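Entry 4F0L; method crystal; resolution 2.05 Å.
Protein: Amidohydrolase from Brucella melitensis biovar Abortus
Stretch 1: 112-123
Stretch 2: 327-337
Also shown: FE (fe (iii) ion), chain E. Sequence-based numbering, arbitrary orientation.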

# COMPACT_ATOMS: atom_id res chain seq x y z
N ARG B 112 -10.33 17.99 -8.04
CA ARG B 112 -9.09 17.66 -7.36
C ARG B 112 -8.86 16.15 -7.34
O ARG B 112 -7.72 15.69 -7.44
N LEU B 113 -9.93 15.39 -7.22
CA LEU B 113 -9.87 13.94 -7.37
C LEU B 113 -9.38 13.48 -8.74
O LEU B 113 -8.50 12.60 -8.85
N TYR B 114 -9.94 14.08 -9.78
CA TYR B 114 -9.57 13.67 -11.13
C TYR B 114 -8.13 14.07 -11.43
O TYR B 114 -7.42 13.35 -12.14
N VAL B 115 -7.67 15.19 -10.88
CA VAL B 115 -6.25 15.53 -10.97
C VAL B 115 -5.37 14.46 -10.30
O VAL B 115 -4.36 14.01 -10.85
N ASP B 116 -5.74 14.08 -9.09
CA ASP B 116 -5.04 13.02 -8.36
C ASP B 116 -5.02 11.69 -9.20
O ASP B 116 -3.99 11.03 -9.36
N MET B 117 -6.18 11.31 -9.75
CA MET B 117 -6.25 10.10 -10.61
C MET B 117 -5.33 10.23 -11.82
O MET B 117 -4.60 9.33 -12.12
N LEU B 118 -5.38 11.38 -12.50
CA LEU B 118 -4.52 11.60 -13.68
C LEU B 118 -3.04 11.48 -13.29
O LEU B 118 -2.28 10.82 -13.98
N GLU B 119 -2.66 12.09 -12.17
CA GLU B 119 -1.29 12.01 -11.69
C GLU B 119 -0.84 10.56 -11.31
O GLU B 119 0.32 10.21 -11.39
N ALA B 120 -1.81 9.71 -11.02
CA ALA B 120 -1.55 8.33 -10.73
C ALA B 120 -1.58 7.45 -12.02
O ALA B 120 -1.35 6.24 -11.92
N GLY B 121 -1.92 8.02 -13.18
CA GLY B 121 -1.87 7.28 -14.43
C GLY B 121 -3.23 6.72 -14.87
O GLY B 121 -3.28 5.85 -15.75
N PHE B 122 -4.32 7.15 -14.23
CA PHE B 122 -5.65 6.78 -14.69
C PHE B 122 -6.09 7.82 -15.70
O PHE B 122 -6.07 9.02 -15.39
N THR B 123 -6.55 7.39 -16.88
CA THR B 123 -6.90 8.28 -17.99
C THR B 123 -8.41 8.42 -18.26
O THR B 123 -8.83 9.25 -19.09
N GLY B 327 -11.13 0.19 -9.52
CA GLY B 327 -11.69 1.47 -9.17
C GLY B 327 -11.32 1.93 -7.78
O GLY B 327 -11.33 1.14 -6.83
N SER B 328 -11.05 3.22 -7.65
CA SER B 328 -10.68 3.80 -6.35
C SER B 328 -11.87 3.92 -5.39
O SER B 328 -11.69 4.00 -4.18
N ASP B 329 -13.08 3.96 -5.94
CA ASP B 329 -14.33 3.72 -5.19
C ASP B 329 -14.55 4.79 -4.12
O ASP B 329 -15.10 5.86 -4.44
N SER B 330 -14.14 4.54 -2.87
CA SER B 330 -14.29 5.52 -1.79
C SER B 330 -13.30 6.64 -1.97
O SER B 330 -13.41 7.71 -1.33
N ASN B 331 -12.32 6.39 -2.83
CA ASN B 331 -11.30 7.42 -3.14
C ASN B 331 -10.47 7.81 -1.91
O ASN B 331 -9.90 8.93 -1.82
N VAL B 332 -10.35 6.86 -0.97
CA VAL B 332 -9.52 7.08 0.25
C VAL B 332 -8.03 7.21 -0.10
O VAL B 332 -7.28 8.01 0.53
N LEU B 333 -7.59 6.46 -1.10
CA LEU B 333 -6.16 6.46 -1.49
C LEU B 333 -6.07 6.10 -2.98
O LEU B 333 -6.62 5.07 -3.39
N ILE B 334 -5.41 6.95 -3.75
CA ILE B 334 -5.44 6.90 -5.22
C ILE B 334 -4.09 6.35 -5.76
O ILE B 334 -3.09 6.96 -5.55
N GLY B 335 -4.10 5.18 -6.41
CA GLY B 335 -2.89 4.63 -6.99
C GLY B 335 -3.08 3.32 -7.74
O GLY B 335 -3.80 2.44 -7.28
N ILE B 336 -2.45 3.20 -8.90
CA ILE B 336 -2.55 1.94 -9.67
C ILE B 336 -1.76 0.88 -8.92
O ILE B 336 -2.24 -0.22 -8.76
N GLY B 337 -0.56 1.22 -8.49
CA GLY B 337 0.25 0.28 -7.70
C GLY B 337 -0.46 -0.16 -6.42
O GLY B 337 -0.51 -1.34 -6.07

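No direct hydrogen bond joins the two stretches; their polar link is a single water. Water 1 donates to Ala 120 O at 2.6 Å and accepts from Ile 336 N at 2.9 Å. It thus bridges the backbone of Ala 120 to that of Ile 336, where a helix begins just after the N-cap Gly 335. The rest of the contact is mainly apolar.

Ile 334 is the central side chain. It points toward the helix with chi1 and chi2 both m. Its CD1 lies 3.8 Å from Leu 113 CD1. Its CG2 lies 4.1 Å from Met 117 CG, 4.0 Å from Ala 120 CB and 4.2 Å from Phe 122 CE2. Asp 116, also directed toward stretch 2, brings OD1 to 3.9 Å from Ile 334 CB. Asp 116 OD2 forms a long salt bridge with Arg 112 NH1, 3.9 Å, through charge alone.

Phe 122 (chi1 m) leaves CA sideways, but its ring reaches stretch 2. Ile 336 (m, t) covers one ring face. Its CG1 sits 3.8 Å from the ring centroid, a CH-pi contact. Ile 336 CD1 also packs 3.4 Å from Ala 120 O and 3.6 Å from Gly 121 O. Gly 121 has positive phi in a Schellman motif. A CB there would jam against the preceding carbonyl and come tight against Ile 336 CD1.

At the other end, Asn 331 (chi1 m) points toward the helix. Leu 113 (t, p) places CD2 3.4 Å from Asn 331 ND2. Met 117 (m, t, t) extends CE to 3.5 Å from Asn 331 OD1 and 4.3 Å from Ser 328 CB. Asn 331 OD1 is buried without a polar partner, while ND2 is hydrogen-bonded elsewhere in the structure.

Asp 329 (chi1 t) points away from stretch 1. Its OD1 binds FE at 2.4 Å. Waters 2 and 3 are also iron ligands.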

# COMPACT_ATOMS: atom_id res chain seq x y z
CB ARG B 112 -9.06 18.24 -5.95
CG ARG B 112 -7.74 18.08 -5.22
CD ARG B 112 -6.62 18.83 -5.95
NE ARG B 112 -5.28 18.59 -5.41
CZ ARG B 112 -4.52 17.51 -5.69
NH1 ARG B 112 -4.92 16.56 -6.51
NH2 ARG B 112 -3.33 17.40 -5.13
CB LEU B 113 -11.23 13.34 -7.14
CG LEU B 113 -11.34 11.86 -7.49
CD1 LEU B 113 -10.35 11.03 -6.68
CD2 LEU B 113 -12.79 11.33 -7.38
CB TYR B 114 -10.58 14.18 -12.19
CG TYR B 114 -12.02 13.66 -12.00
CD1 TYR B 114 -12.28 12.46 -11.34
CD2 TYR B 114 -13.10 14.37 -12.49
CE1 TYR B 114 -13.58 12.00 -11.15
CE2 TYR B 114 -14.38 13.91 -12.32
CZ TYR B 114 -14.62 12.74 -11.66
OH TYR B 114 -15.91 12.27 -11.47
CB VAL B 115 -5.97 16.93 -10.40
CG1 VAL B 115 -4.49 17.08 -10.04
CG2 VAL B 115 -6.46 18.02 -11.36
CB ASP B 116 -5.76 12.83 -7.02
CG ASP B 116 -4.84 12.54 -5.89
OD1 ASP B 116 -3.90 11.75 -6.14
OD2 ASP B 116 -5.09 13.05 -4.73
CB MET B 117 -7.68 9.87 -11.10
CG MET B 117 -8.64 9.36 -10.00
SD MET B 117 -10.27 9.07 -10.69
CE MET B 117 -11.11 8.24 -9.34
CB LEU B 118 -4.81 12.95 -14.35
CG LEU B 118 -6.03 12.98 -15.28
CD1 LEU B 118 -6.50 14.38 -15.60
CD2 LEU B 118 -5.69 12.23 -16.60
CB GLU B 119 -1.06 12.97 -10.53
CG GLU B 119 -1.09 14.45 -10.92
CD GLU B 119 -0.72 15.38 -9.74
OE1 GLU B 119 -0.52 14.84 -8.61
OE2 GLU B 119 -0.60 16.63 -9.95
CB ALA B 120 -2.58 7.82 -9.72
CB PHE B 122 -6.66 6.78 -13.55
CG PHE B 122 -6.42 5.75 -12.50
CD1 PHE B 122 -6.83 4.45 -12.68
CD2 PHE B 122 -5.83 6.11 -11.27
CE1 PHE B 122 -6.67 3.51 -11.67
CE2 PHE B 122 -5.65 5.19 -10.28
CZ PHE B 122 -6.07 3.88 -10.48
CB THR B 123 -6.22 7.83 -19.27
OG1 THR B 123 -6.44 6.42 -19.50
CG2 THR B 123 -4.70 8.09 -19.17
CB SER B 328 -10.07 5.17 -6.58
OG SER B 328 -8.85 5.07 -7.28
CB ASP B 329 -14.37 2.28 -4.63
CG ASP B 329 -15.71 1.92 -3.94
OD1 ASP B 329 -16.67 2.73 -3.96
OD2 ASP B 329 -15.83 0.81 -3.40
CB SER B 330 -14.07 4.90 -0.39
OG SER B 330 -12.71 4.52 -0.19
CB ASN B 331 -11.94 8.63 -3.83
CG ASN B 331 -12.48 8.26 -5.24
OD1 ASN B 331 -11.78 7.65 -6.00
ND2 ASN B 331 -13.70 8.65 -5.57
CB VAL B 332 -9.74 5.99 1.32
CG1 VAL B 332 -9.37 4.56 0.82
CG2 VAL B 332 -8.97 6.32 2.59
CB LEU B 333 -5.33 5.44 -0.65
CG LEU B 333 -3.77 5.39 -0.92
CD1 LEU B 333 -3.18 6.76 -0.89
CD2 LEU B 333 -2.99 4.61 0.12
CB ILE B 334 -5.67 8.30 -5.85
CG1 ILE B 334 -6.90 9.02 -5.26
CG2 ILE B 334 -5.78 8.17 -7.38
CD1 ILE B 334 -8.20 8.20 -5.28
CB ILE B 336 -2.00 2.11 -11.11
CG1 ILE B 336 -2.92 3.03 -11.94
CG2 ILE B 336 -1.78 0.74 -11.74
CD1 ILE B 336 -2.43 3.36 -13.34
FE FE E . -18.87 1.96 -4.64
O HOH W 1 -0.43 5.04 -9.81
O HOH W 2 -18.29 0.32 -3.34
O HOH W 3 -19.53 2.47 -2.52